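Local coordinates for putative major capsid protein (Cafeteriavirus-dependent mavirus, PDB 6G44) that probably builds the capsid shell of the virophage as trimers of a double jelly-roll protein, at residues Q43-V48 / Q63-L68; V220-L225 / G486-D491; N226-I231 / I266-Q271. One frame throughout, in Å; residues are numbered along the deposited sequence. Where two conformers were deposited one is given.

Contact 1: residues Q43-V48 / Q63-L68; sequences QTIQPV and QPLGNL
Gln63, which packs on Ile45, donates from its NE2 to Pro64 O at 3.0 Å, with an almost straight N-H...O angle of 177°. The acceptor lies in the plane of the Gln63 amide, while the donor is tilted a little from the carbonyl plane of Pro64. The bond helps to hold the rotation of the amide. The torsions explain the fold-back: CG lies anti to the backbone N, and the chain then bends at chi2 (60°). The bend carries the polar end to Pro64 O, and CB and CG are left to meet Ile45.

Ile45 uses two branches. Its CG2 lies 3.7 Å from Gln63 CB, and its CD1 lies 4.1 Å from Gln63 CG. CD1 also reaches the neighbouring leucine, with 4.3 Å between Ile45 CD1 and Leu65 CD1. Leu65 sends its other methyl to the third side chain of the contact: Leu65 CD2 is 4.0 Å from Gln43 CG. These two side chains run alongside each other, pointing opposite ways. Gln43 touches Leu65 through CG; its NE2 is hydrogen-bonded to Thr41 O.

No hydrogen bond joins the two segments. The touching residues pair with different strands. Gln43 and Ile45 pair with Val270 and Met268, whereas Gln63 and Leu65 pair with Phe228 and Leu225. At Asn67 the chain turns a corner, and the strands before and after it belong to different sheets or faces.

The chemistry is thus apolar across the contact and polar at its margins. Both glutamines place their amide nitrogens on backbone carbonyls and lend their methylenes to the buried Ile45 and Leu65. Neighbouring strands place the two segments; what passes between them is van der Waals contact.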
ATOM      1  N   GLN C  43      28.359  -0.942 -15.948  1.00 13.52           N
ATOM      2  CA  GLN C  43      28.940  -2.054 -16.711  1.00 14.43           C
ATOM      3  C   GLN C  43      27.877  -3.023 -17.201  1.00 13.99           C
ATOM      4  O   GLN C  43      26.991  -3.427 -16.441  1.00 13.62           O
ATOM      5  CB  GLN C  43      29.942  -2.809 -15.851  1.00 14.86           C
ATOM      6  CG  GLN C  43      31.068  -1.958 -15.248  1.00 16.20           C
ATOM      7  CD  GLN C  43      31.906  -1.301 -16.314  1.00 19.30           C
ATOM      8  OE1 GLN C  43      32.559  -1.997 -17.099  1.00 23.71           O
ATOM      9  NE2 GLN C  43      31.879   0.040 -16.378  1.00 21.22           N
ATOM     10  N   THR C  44      27.984  -3.411 -18.467  1.00 14.31           N
ATOM     11  CA  THR C  44      27.266  -4.533 -19.029  1.00 14.20           C
ATOM     12  C   THR C  44      28.321  -5.580 -19.370  1.00 14.38           C
ATOM     13  O   THR C  44      29.141  -5.354 -20.289  1.00 17.29           O
ATOM     14  CB  THR C  44      26.456  -4.136 -20.267  1.00 15.16           C
ATOM     15  OG1 THR C  44      25.396  -3.238 -19.865  1.00 16.79           O
ATOM     16  CG2 THR C  44      25.806  -5.357 -20.920  1.00 14.99           C
ATOM     17  N   ILE C  45      28.320  -6.687 -18.635  1.00 13.44           N
ATOM     18  CA  ILE C  45      29.424  -7.661 -18.670  1.00 13.42           C
ATOM     19  C   ILE C  45      28.945  -8.923 -19.354  1.00 13.96           C
ATOM     20  O   ILE C  45      27.993  -9.556 -18.908  1.00 13.95           O
ATOM     21  CB  ILE C  45      29.918  -7.983 -17.256  1.00 14.04           C
ATOM     22  CG1 ILE C  45      30.339  -6.674 -16.567  1.00 14.78           C
ATOM     23  CG2 ILE C  45      31.084  -8.978 -17.270  1.00 13.79           C
ATOM     24  CD1 ILE C  45      30.645  -6.822 -15.125  1.00 15.56           C
ATOM     25  N   GLN C  46      29.663  -9.298 -20.407  1.00 14.21           N
ATOM     26  CA  GLN C  46      29.378 -10.507 -21.161  0.50 14.81           C
ATOM     27  C   GLN C  46      30.033 -11.694 -20.457  1.00 14.18           C
ATOM     28  O   GLN C  46      31.033 -11.534 -19.795  1.00 13.77           O
ATOM     29  CB  GLN C  46      29.945 -10.384 -22.586  0.50 15.92           C
ATOM     30  CG  GLN C  46      29.594  -9.095 -23.336  0.50 17.67           C
ATOM     31  CD  GLN C  46      28.151  -9.061 -23.795  0.50 18.98           C
ATOM     32  OE1 GLN C  46      27.640 -10.070 -24.286  0.50 21.31           O
ATOM     33  NE2 GLN C  46      27.479  -7.894 -23.654  0.50 19.73           N
ATOM     34  N   PRO C  47      29.470 -12.901 -20.620  1.00 13.74           N
ATOM     35  CA  PRO C  47      30.125 -14.081 -20.058  1.00 13.46           C
ATOM     36  C   PRO C  47      31.406 -14.416 -20.861  1.00 13.35           C
ATOM     37  O   PRO C  47      31.606 -13.900 -21.959  1.00 13.78           O
ATOM     38  CB  PRO C  47      29.082 -15.173 -20.208  1.00 14.52           C
ATOM     39  CG  PRO C  47      28.173 -14.718 -21.239  1.00 15.81           C
ATOM     40  CD  PRO C  47      28.212 -13.237 -21.295  1.00 14.97           C
ATOM     41  N   VAL C  48      32.215 -15.278 -20.281  1.00 13.11           N
ATOM     42  CA  VAL C  48      33.528 -15.611 -20.889  1.00 13.51           C
ATOM     43  C   VAL C  48      33.393 -16.372 -22.201  1.00 14.47           C
ATOM     44  O   VAL C  48      34.330 -16.332 -23.019  1.00 14.13           O
ATOM     45  CB  VAL C  48      34.418 -16.394 -19.943  1.00 13.91           C
ATOM     46  CG1 VAL C  48      34.770 -15.570 -18.719  1.00 14.17           C
ATOM     47  CG2 VAL C  48      33.822 -17.752 -19.604  1.00 14.95           C
ATOM     48  N   GLN C  63      35.416 -10.671 -14.655  1.00 13.50           N
ATOM     49  CA  GLN C  63      35.646  -9.272 -14.982  1.00 14.12           C
ATOM     50  C   GLN C  63      36.166  -8.510 -13.767  1.00 13.78           C
ATOM     51  O   GLN C  63      35.396  -7.973 -12.964  1.00 13.42           O
ATOM     52  CB  GLN C  63      34.379  -8.612 -15.544  1.00 15.02           C
ATOM     53  CG  GLN C  63      34.605  -7.164 -15.960  1.00 16.34           C
ATOM     54  CD  GLN C  63      35.672  -7.083 -17.031  1.00 18.01           C
ATOM     55  OE1 GLN C  63      35.428  -7.474 -18.174  1.00 21.20           O
ATOM     56  NE2 GLN C  63      36.859  -6.586 -16.675  1.00 18.42           N
ATOM     57  N   PRO C  64      37.494  -8.410 -13.629  1.00 12.62           N
ATOM     58  CA  PRO C  64      38.031  -7.506 -12.625  1.00 12.95           C
ATOM     59  C   PRO C  64      37.459  -6.077 -12.779  1.00 12.45           C
ATOM     60  O   PRO C  64      37.321  -5.585 -13.915  1.00 12.82           O
ATOM     61  CB  PRO C  64      39.534  -7.539 -12.916  1.00 12.62           C
ATOM     62  CG  PRO C  64      39.751  -8.897 -13.516  1.00 13.09           C
ATOM     63  CD  PRO C  64      38.579  -9.066 -14.416  1.00 12.96           C
ATOM     64  N   LEU C  65      37.173  -5.434 -11.639  1.00 12.24           N
ATOM     65  CA  LEU C  65      36.614  -4.091 -11.628  1.00 12.51           C
ATOM     66  C   LEU C  65      37.324  -3.286 -10.573  1.00 12.07           C
ATOM     67  O   LEU C  65      37.431  -3.674  -9.432  1.00 12.77           O
ATOM     68  CB  LEU C  65      35.096  -4.121 -11.357  1.00 12.22           C
ATOM     69  CG  LEU C  65      34.196  -4.693 -12.449  1.00 13.04           C
ATOM     70  CD1 LEU C  65      32.762  -4.810 -11.906  1.00 12.79           C
ATOM     71  CD2 LEU C  65      34.237  -3.922 -13.732  1.00 13.16           C
ATOM     72  N   GLY C  66      37.787  -2.128 -10.992  1.00 13.30           N
ATOM     73  CA  GLY C  66      38.492  -1.246 -10.095  1.00 13.16           C
ATOM     74  C   GLY C  66      37.558  -0.392  -9.259  1.00 12.62           C
ATOM     75  O   GLY C  66      36.351  -0.285  -9.554  1.00 13.30           O
ATOM     76  N   ASN C  67      38.118   0.167  -8.204  1.00 12.40           N
ATOM     77  CA  ASN C  67      37.415   1.183  -7.408  1.00 12.07           C
ATOM     78  C   ASN C  67      36.087   0.589  -6.864  1.00 12.29           C
ATOM     79  O   ASN C  67      36.106  -0.531  -6.369  1.00 12.88           O
ATOM     80  CB  ASN C  67      37.300   2.487  -8.205  1.00 12.20           C
ATOM     81  CG  ASN C  67      38.654   3.057  -8.529  1.00 12.35           C
ATOM     82  OD1 ASN C  67      39.183   2.867  -9.656  1.00 15.73           O
ATOM     83  ND2 ASN C  67      39.256   3.668  -7.541  1.00 10.62           N
ATOM     84  N   LEU C  68      34.960   1.309  -6.944  1.00 12.05           N
ATOM     85  CA  LEU C  68      33.727   0.826  -6.309  1.00 11.76           C
ATOM     86  C   LEU C  68      32.802   0.140  -7.286  1.00 11.04           C
ATOM     87  O   LEU C  68      32.614   0.600  -8.398  1.00 11.46           O
ATOM     88  CB  LEU C  68      32.992   1.973  -5.631  1.00 11.29           C
ATOM     89  CG  LEU C  68      33.778   2.694  -4.535  1.00 11.87           C
ATOM     90  CD1 LEU C  68      32.916   3.777  -3.876  1.00 12.65           C
ATOM     91  CD2 LEU C  68      34.373   1.765  -3.499  1.00 12.83           C
TER

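Contact 2: residues V220-L225 / G486-D491; sequences VPFRNL and GTFMDD
Phe488 points its CB toward strand 222-225 and brings the far end of its ring up to Phe222 and Leu225. CG is anti to the carbonyl carbon (chi1 -76°), which sends the ring out toward the other strand. Nothing of segment 220-225 touches CB or CG; the contacts begin at the far end of the ring.

CE2 meets the first aromatic neighbour, with 4.2 Å between Phe488 CE2 and Phe222 CD1. The two rings approach obliquely; Phe222 also stacks with Tyr288. CE1 lies 3.8 Å from Leu225 CD2. At the tip, Phe488 CZ is 3.7 Å from the same methyl, Leu225 CD2. The leucine side chain crosses that of Phe488 at about a right angle, and its one methyl CD2 touches two ring atoms. CZ also looks toward a carbonyl: Arg223 O sits 4.4 Å from Phe488 CZ, at the ring edge and near its plane.

Met114 packs on Phe222, Leu225 and Phe488 alike. Polar groups lie around this apolar core. Asn115 ND2 is hydrogen-bonded to both Asn224 O and Gly486 O and so bridges the two segments. The guanidinium of Arg223 bonds to the carbonyls of Pro283 and Lys284, and also to Ser482 OG.

The strand axes stay 11.8 Å apart and run at 135° to each other. Side chains, not backbone bonds, fill the distance. Strand 222-235 belongs to the sheet that holds the early strands of the chain, and strand 488-492 to a sheet of late strands. Such a buried aromatic seam between sheets from the two halves of the chain fits the double jelly-roll fold of viral capsid proteins.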
ATOM      1  N   VAL C 220      25.443  -1.094   0.133  1.00 12.00           N
ATOM      2  CA  VAL C 220      26.857  -0.738   0.354  1.00 12.29           C
ATOM      3  C   VAL C 220      27.686  -1.295  -0.828  1.00 11.77           C
ATOM      4  O   VAL C 220      27.567  -2.478  -1.157  1.00 11.40           O
ATOM      5  CB  VAL C 220      27.355  -1.288   1.683  1.00 12.91           C
ATOM      6  CG1 VAL C 220      28.814  -0.929   1.885  1.00 12.60           C
ATOM      7  CG2 VAL C 220      26.520  -0.697   2.821  1.00 13.30           C
ATOM      8  N   PRO C 221      28.512  -0.456  -1.480  1.00 12.34           N
ATOM      9  CA  PRO C 221      29.366  -0.908  -2.574  1.00 12.58           C
ATOM     10  C   PRO C 221      30.474  -1.865  -2.139  1.00 12.27           C
ATOM     11  O   PRO C 221      30.896  -1.841  -0.980  1.00 12.02           O
ATOM     12  CB  PRO C 221      30.010   0.405  -3.065  1.00 13.27           C
ATOM     13  CG  PRO C 221      29.180   1.494  -2.525  1.00 13.92           C
ATOM     14  CD  PRO C 221      28.665   0.986  -1.233  1.00 13.05           C
ATOM     15  N   PHE C 222      30.906  -2.691  -3.085  1.00 12.13           N
ATOM     16  CA  PHE C 222      32.159  -3.452  -2.955  1.00 12.39           C
ATOM     17  C   PHE C 222      33.347  -2.617  -3.444  1.00 13.03           C
ATOM     18  O   PHE C 222      33.174  -1.735  -4.256  1.00 12.44           O
ATOM     19  CB  PHE C 222      32.031  -4.769  -3.709  1.00 12.63           C
ATOM     20  CG  PHE C 222      31.038  -5.694  -3.074  1.00 12.37           C
ATOM     21  CD1 PHE C 222      31.357  -6.317  -1.871  1.00 12.96           C
ATOM     22  CD2 PHE C 222      29.796  -5.921  -3.653  1.00 12.24           C
ATOM     23  CE1 PHE C 222      30.455  -7.147  -1.253  1.00 13.33           C
ATOM     24  CE2 PHE C 222      28.887  -6.763  -3.021  1.00 12.44           C
ATOM     25  CZ  PHE C 222      29.229  -7.357  -1.839  1.00 12.93           C
ATOM     26  N   ARG C 223      34.527  -2.933  -2.929  1.00 13.32           N
ATOM     27  CA  ARG C 223      35.758  -2.160  -3.139  1.00 13.93           C
ATOM     28  C   ARG C 223      36.842  -3.034  -3.804  1.00 13.30           C
ATOM     29  O   ARG C 223      37.177  -4.099  -3.282  1.00 13.34           O
ATOM     30  CB  ARG C 223      36.256  -1.629  -1.763  1.00 14.86           C
ATOM     31  CG  ARG C 223      37.611  -0.886  -1.772  1.00 15.86           C
ATOM     32  CD  ARG C 223      38.170  -0.570  -0.408  1.00 16.48           C
ATOM     33  NE  ARG C 223      38.182  -1.720   0.519  1.00 17.30           N
ATOM     34  CZ  ARG C 223      38.394  -1.620   1.814  1.00 17.02           C
ATOM     35  NH1 ARG C 223      38.700  -0.444   2.353  1.00 19.82           N
ATOM     36  NH2 ARG C 223      38.316  -2.694   2.582  1.00 16.23           N
ATOM     37  N   ASN C 224      37.391  -2.548  -4.908  1.00 13.16           N
ATOM     38  CA  ASN C 224      38.652  -3.056  -5.475  1.00 13.33           C
ATOM     39  C   ASN C 224      38.592  -4.547  -5.768  1.00 13.91           C
ATOM     40  O   ASN C 224      39.424  -5.318  -5.310  1.00 13.55           O
ATOM     41  CB  ASN C 224      39.833  -2.724  -4.525  1.00 14.16           C
ATOM     42  CG  ASN C 224      40.055  -1.240  -4.353  1.00 15.07           C
ATOM     43  OD1 ASN C 224      39.648  -0.421  -5.194  1.00 16.27           O
ATOM     44  ND2 ASN C 224      40.736  -0.875  -3.245  1.00 14.44           N
ATOM     45  N   LEU C 225      37.586  -4.932  -6.551  1.00 13.91           N
ATOM     46  CA  LEU C 225      37.408  -6.328  -6.975  1.00 14.36           C
ATOM     47  C   LEU C 225      38.346  -6.702  -8.111  1.00 14.45           C
ATOM     48  O   LEU C 225      37.998  -6.830  -9.269  1.00 14.85           O
ATOM     49  CB  LEU C 225      35.947  -6.591  -7.314  1.00 14.10           C
ATOM     50  CG  LEU C 225      34.940  -6.319  -6.208  1.00 13.96           C
ATOM     51  CD1 LEU C 225      33.540  -6.680  -6.725  1.00 14.15           C
ATOM     52  CD2 LEU C 225      35.215  -7.064  -4.915  1.00 14.67           C
ATOM     53  N   GLY C 486      42.758  -6.263   0.094  1.00 15.93           N
ATOM     54  CA  GLY C 486      41.994  -6.996  -0.903  1.00 15.71           C
ATOM     55  C   GLY C 486      41.330  -8.251  -0.380  1.00 14.82           C
ATOM     56  O   GLY C 486      40.355  -8.713  -0.969  1.00 15.21           O
ATOM     57  N   THR C 487      41.849  -8.824   0.701  1.00 14.34           N
ATOM     58  CA  THR C 487      41.323 -10.041   1.254  1.00 14.44           C
ATOM     59  C   THR C 487      39.853  -9.895   1.629  1.00 13.97           C
ATOM     60  O   THR C 487      39.447  -8.901   2.216  1.00 14.03           O
ATOM     61  CB  THR C 487      42.127 -10.491   2.485  1.00 15.30           C
ATOM     62  OG1 THR C 487      43.514 -10.619   2.097  1.00 15.59           O
ATOM     63  CG2 THR C 487      41.643 -11.822   2.989  1.00 15.65           C
ATOM     64  N   PHE C 488      39.099 -10.936   1.298  1.00 14.00           N
ATOM     65  CA  PHE C 488      37.745 -11.122   1.850  1.00 14.19           C
ATOM     66  C   PHE C 488      37.710 -12.376   2.721  1.00 15.10           C
ATOM     67  O   PHE C 488      38.355 -13.382   2.425  1.00 15.02           O
ATOM     68  CB  PHE C 488      36.702 -11.275   0.723  1.00 14.44           C
ATOM     69  CG  PHE C 488      36.327  -9.989   0.027  1.00 14.78           C
ATOM     70  CD1 PHE C 488      37.110  -9.459  -0.982  1.00 14.74           C
ATOM     71  CD2 PHE C 488      35.144  -9.323   0.373  1.00 15.53           C
ATOM     72  CE1 PHE C 488      36.755  -8.286  -1.635  1.00 15.27           C
ATOM     73  CE2 PHE C 488      34.788  -8.148  -0.281  1.00 15.59           C
ATOM     74  CZ  PHE C 488      35.592  -7.624  -1.278  1.00 15.44           C
ATOM     75  N   MET C 489      36.868 -12.325   3.747  1.00 15.37           N
ATOM     76  CA  MET C 489      36.590 -13.443   4.658  1.00 16.71           C
ATOM     77  C   MET C 489      35.107 -13.392   4.963  1.00 16.37           C
ATOM     78  O   MET C 489      34.478 -12.346   4.836  1.00 17.28           O
ATOM     79  CB  MET C 489      37.366 -13.337   5.978  1.00 18.96           C
ATOM     80  CG  MET C 489      38.880 -13.452   5.840  1.00 20.95           C
ATOM     81  SD  MET C 489      39.670 -13.286   7.462  1.00 24.42           S
ATOM     82  CE  MET C 489      39.194 -14.791   8.306  1.00 28.22           C
ATOM     83  N   ASP C 490      34.537 -14.520   5.344  1.00 17.13           N
ATOM     84  CA  ASP C 490      33.212 -14.485   5.960  1.00 17.50           C
ATOM     85  C   ASP C 490      33.183 -15.400   7.167  1.00 17.80           C
ATOM     86  O   ASP C 490      33.965 -16.338   7.256  1.00 19.99           O
ATOM     87  CB  ASP C 490      32.086 -14.743   4.942  1.00 19.89           C
ATOM     88  CG  ASP C 490      32.007 -16.153   4.454  1.00 23.28           C
ATOM     89  OD1 ASP C 490      33.009 -16.887   4.477  1.00 25.06           O
ATOM     90  OD2 ASP C 490      30.878 -16.530   4.057  1.00 30.64           O
ATOM     91  N   ASP C 491      32.342 -15.075   8.138  1.00 15.84           N
ATOM     92  CA  ASP C 491      32.251 -15.871   9.358  1.00 16.40           C
ATOM     93  C   ASP C 491      30.918 -15.626  10.033  1.00 15.14           C
ATOM     94  O   ASP C 491      30.396 -14.508  10.028  1.00 14.23           O
ATOM     95  CB  ASP C 491      33.339 -15.467  10.379  1.00 19.22           C
ATOM     96  CG  ASP C 491      34.674 -16.101  10.116  1.00 22.44           C
ATOM     97  OD1 ASP C 491      34.772 -17.340  10.099  1.00 25.62           O
ATOM     98  OD2 ASP C 491      35.626 -15.331   9.910  1.00 26.53           O
TER

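Contact 3: residues N226-I231 / I266-Q271; sequences NTFKVI and INMLVQ
Met268 and Phe228 reach for each other from opposite directions, and Val230 meets the methionine from an oblique angle. All three send their CB atoms toward the opposing segment. The methionine does most of the bridging. Its chain is extended through chi1 and chi2, and then bends at chi3 (66°). The extension brings the sulfur toward the other strand, and the bend swings the terminal methyl to a place where it meets both partners.

That methyl, Met268 CE, lies 3.7 Å from Phe228 CE2 and 4.0 Å from Phe228 CZ. The sulfur is farther off: Met268 SD is 5.4 Å from the centroid of the Phe228 ring and 52° off the ring normal. This is a Met-aromatic contact of oblique geometry. The closer touch to the ring comes from the methyl.

Val230 offers one branch. Its CG2 lies 3.8 Å from Met268 SD and 3.8 Å from Met268 CE, so both end atoms of the methionine rest on a single valine methyl. Lys229, between the two apolar residues, points its CB away from the methionine.

All three touching residues are buried, and the contact between the segments is wholly apolar. Ile45 and Leu75 also pack on Met268. Side chains that face each other from strands of one curled antiparallel sheet are consistent with the inside of a jelly roll.

Strand 222-235 is bonded to strand 58-66 through Phe228 and Val230, and to strand 110-114 through Lys229 and Ile231. Strand 258-273 lies across from it, with strands 43-45 and 74-84 among its antiparallel neighbours.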
ATOM      1  N   ASN C 226      39.597  -6.897  -7.722  1.00 14.48           N
ATOM      2  CA  ASN C 226      40.666  -7.194  -8.645  1.00 15.16           C
ATOM      3  C   ASN C 226      40.579  -8.612  -9.219  1.00 14.64           C
ATOM      4  O   ASN C 226      40.990  -8.850 -10.342  1.00 15.43           O
ATOM      5  CB  ASN C 226      41.975  -6.933  -7.869  1.00 16.88           C
ATOM      6  CG  ASN C 226      43.179  -6.884  -8.739  1.00 18.82           C
ATOM      7  OD1 ASN C 226      43.195  -6.258  -9.798  1.00 19.55           O
ATOM      8  ND2 ASN C 226      44.189  -7.571  -8.304  1.00 18.69           N
ATOM      9  N   THR C 227      40.006  -9.555  -8.463  1.00 14.27           N
ATOM     10  CA  THR C 227      39.436 -10.775  -9.013  1.00 14.15           C
ATOM     11  C   THR C 227      37.932 -10.706  -8.762  1.00 13.08           C
ATOM     12  O   THR C 227      37.520 -10.457  -7.628  1.00 13.89           O
ATOM     13  CB  THR C 227      40.006 -12.029  -8.338  1.00 15.44           C
ATOM     14  OG1 THR C 227      41.435 -12.029  -8.490  1.00 16.38           O
ATOM     15  CG2 THR C 227      39.456 -13.293  -8.943  1.00 15.81           C
ATOM     16  N   PHE C 228      37.151 -10.913  -9.815  1.00 13.00           N
ATOM     17  CA  PHE C 228      35.681 -10.906  -9.670  1.00 12.80           C
ATOM     18  C   PHE C 228      35.109 -11.909 -10.650  1.00 12.32           C
ATOM     19  O   PHE C 228      35.114 -11.693 -11.847  1.00 13.19           O
ATOM     20  CB  PHE C 228      35.138  -9.498  -9.895  1.00 13.37           C
ATOM     21  CG  PHE C 228      33.631  -9.354  -9.689  1.00 13.08           C
ATOM     22  CD1 PHE C 228      32.959 -10.055  -8.668  1.00 13.62           C
ATOM     23  CD2 PHE C 228      32.913  -8.487 -10.486  1.00 14.31           C
ATOM     24  CE1 PHE C 228      31.583  -9.901  -8.496  1.00 13.90           C
ATOM     25  CE2 PHE C 228      31.530  -8.330 -10.304  1.00 14.45           C
ATOM     26  CZ  PHE C 228      30.887  -9.034  -9.302  1.00 14.10           C
ATOM     27  N   LYS C 229      34.671 -13.044 -10.126  1.00 12.93           N
ATOM     28  CA  LYS C 229      34.052 -14.066 -10.968  1.00 13.15           C
ATOM     29  C   LYS C 229      32.684 -14.406 -10.411  1.00 12.99           C
ATOM     30  O   LYS C 229      32.522 -14.483  -9.198  1.00 13.90           O
ATOM     31  CB  LYS C 229      34.887 -15.355 -11.060  1.00 15.12           C
ATOM     32  CG  LYS C 229      36.331 -15.109 -11.440  1.00 16.56           C
ATOM     33  CD  LYS C 229      37.120 -16.424 -11.489  1.00 18.64           C
ATOM     34  CE  LYS C 229      38.602 -16.159 -11.426  1.00 21.35           C
ATOM     35  NZ  LYS C 229      39.356 -17.426 -11.590  1.00 23.67           N
ATOM     36  N   VAL C 230      31.739 -14.619 -11.315  1.00 12.96           N
ATOM     37  CA  VAL C 230      30.381 -15.041 -10.937  1.00 13.35           C
ATOM     38  C   VAL C 230      30.115 -16.258 -11.809  1.00 12.82           C
ATOM     39  O   VAL C 230      30.000 -16.136 -13.030  1.00 13.21           O
ATOM     40  CB  VAL C 230      29.346 -13.932 -11.142  1.00 12.91           C
ATOM     41  CG1 VAL C 230      27.926 -14.437 -10.899  1.00 12.92           C
ATOM     42  CG2 VAL C 230      29.663 -12.752 -10.217  1.00 13.17           C
ATOM     43  N   ILE C 231      30.005 -17.409 -11.153  1.00 13.02           N
ATOM     44  CA  ILE C 231      29.866 -18.700 -11.842  1.00 13.67           C
ATOM     45  C   ILE C 231      28.489 -19.271 -11.524  1.00 12.62           C
ATOM     46  O   ILE C 231      28.180 -19.516 -10.343  1.00 13.93           O
ATOM     47  CB  ILE C 231      30.970 -19.668 -11.406  1.00 15.12           C
ATOM     48  CG1 ILE C 231      32.356 -19.062 -11.656  1.00 16.33           C
ATOM     49  CG2 ILE C 231      30.860 -21.004 -12.153  1.00 15.69           C
ATOM     50  CD1 ILE C 231      33.421 -19.596 -10.716  1.00 19.53           C
ATOM     51  N   ILE C 266      22.718 -13.734 -21.781  1.00 11.94           N
ATOM     52  CA  ILE C 266      22.791 -13.271 -20.403  1.00 12.07           C
ATOM     53  C   ILE C 266      23.969 -12.331 -20.231  1.00 13.26           C
ATOM     54  O   ILE C 266      25.065 -12.590 -20.758  1.00 13.90           O
ATOM     55  CB  ILE C 266      22.827 -14.448 -19.411  1.00 12.09           C
ATOM     56  CG1 ILE C 266      22.708 -13.962 -17.941  1.00 11.98           C
ATOM     57  CG2 ILE C 266      24.059 -15.317 -19.622  1.00 12.57           C
ATOM     58  CD1 ILE C 266      22.597 -15.083 -16.940  1.00 12.07           C
ATOM     59  N   ASN C 267      23.727 -11.206 -19.553  1.00 12.41           N
ATOM     60  CA  ASN C 267      24.776 -10.262 -19.164  0.50 12.78           C
ATOM     61  C   ASN C 267      24.629  -9.941 -17.682  1.00 12.28           C
ATOM     62  O   ASN C 267      23.523 -10.019 -17.153  1.00 12.55           O
ATOM     63  CB  ASN C 267      24.652  -8.978 -19.983  0.50 13.56           C
ATOM     64  CG  ASN C 267      24.924  -9.188 -21.464  0.50 14.80           C
ATOM     65  OD1 ASN C 267      25.562 -10.159 -21.858  0.50 16.97           O
ATOM     66  ND2 ASN C 267      24.489  -8.250 -22.283  0.50 15.82           N
ATOM     67  N   MET C 268      25.732  -9.584 -17.039  1.00 11.32           N
ATOM     68  CA  MET C 268      25.725  -9.087 -15.654  1.00 11.52           C
ATOM     69  C   MET C 268      25.865  -7.595 -15.704  1.00 11.63           C
ATOM     70  O   MET C 268      26.797  -7.088 -16.323  1.00 11.60           O
ATOM     71  CB  MET C 268      26.823  -9.710 -14.820  1.00 12.01           C
ATOM     72  CG  MET C 268      26.828  -9.197 -13.385  1.00 13.13           C
ATOM     73  SD  MET C 268      27.766 -10.238 -12.257  1.00 14.65           S
ATOM     74  CE  MET C 268      29.415 -10.005 -12.900  1.00 14.84           C
ATOM     75  N   LEU C 269      24.924  -6.875 -15.078  1.00 11.16           N
ATOM     76  CA  LEU C 269      24.870  -5.430 -15.108  1.00 11.45           C
ATOM     77  C   LEU C 269      25.138  -4.900 -13.721  1.00 10.96           C
ATOM     78  O   LEU C 269      24.458  -5.322 -12.761  1.00 11.07           O
ATOM     79  CB  LEU C 269      23.509  -4.941 -15.572  1.00 12.37           C
ATOM     80  CG  LEU C 269      23.209  -4.953 -17.074  1.00 13.61           C
ATOM     81  CD1 LEU C 269      23.442  -6.290 -17.768  1.00 14.54           C
ATOM     82  CD2 LEU C 269      21.806  -4.480 -17.367  1.00 15.01           C
ATOM     83  N   VAL C 270      26.121  -4.019 -13.578  1.00 10.77           N
ATOM     84  CA  VAL C 270      26.426  -3.450 -12.278  1.00 11.35           C
ATOM     85  C   VAL C 270      27.095  -2.091 -12.421  1.00 11.75           C
ATOM     86  O   VAL C 270      27.896  -1.876 -13.338  1.00 12.00           O
ATOM     87  CB  VAL C 270      27.313  -4.420 -11.432  1.00 11.52           C
ATOM     88  CG1 VAL C 270      28.723  -4.579 -12.041  1.00 11.89           C
ATOM     89  CG2 VAL C 270      27.349  -4.052  -9.965  1.00 11.98           C
ATOM     90  N   GLN C 271      26.782  -1.174 -11.509  1.00 11.44           N
ATOM     91  CA  GLN C 271      27.460   0.096 -11.462  1.00 11.68           C
ATOM     92  C   GLN C 271      28.925  -0.055 -11.051  1.00 11.54           C
ATOM     93  O   GLN C 271      29.298  -0.935 -10.297  1.00 11.11           O
ATOM     94  CB  GLN C 271      26.718   1.025 -10.485  1.00 11.95           C
ATOM     95  CG  GLN C 271      25.360   1.511 -11.005  1.00 12.23           C
ATOM     96  CD  GLN C 271      24.440   1.931  -9.897  1.00 12.55           C
ATOM     97  OE1 GLN C 271      24.092   1.118  -9.049  1.00 13.55           O
ATOM     98  NE2 GLN C 271      24.030   3.225  -9.884  1.00 12.64           N
TER

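Overall arrangement
All three contacts lie on the same side of the chain's centre. Contacts 1 and 3 are nearly one site, with centres about 5 Å apart. Strand 43-45 pairs with 258-273, and strand 58-66 with 222-235; each contact takes one strand from each pair. The centre of contact 2 lies about 15 Å from that of contact 1 and 14 Å from that of contact 3. It uses the start of strand 222-235, whose continuation serves contact 3. Along the chain contact 1 closes first; contact 3 is then nested within the long loop that contact 2 closes. This is consistent with packing inside one jelly roll and its join to the late strands.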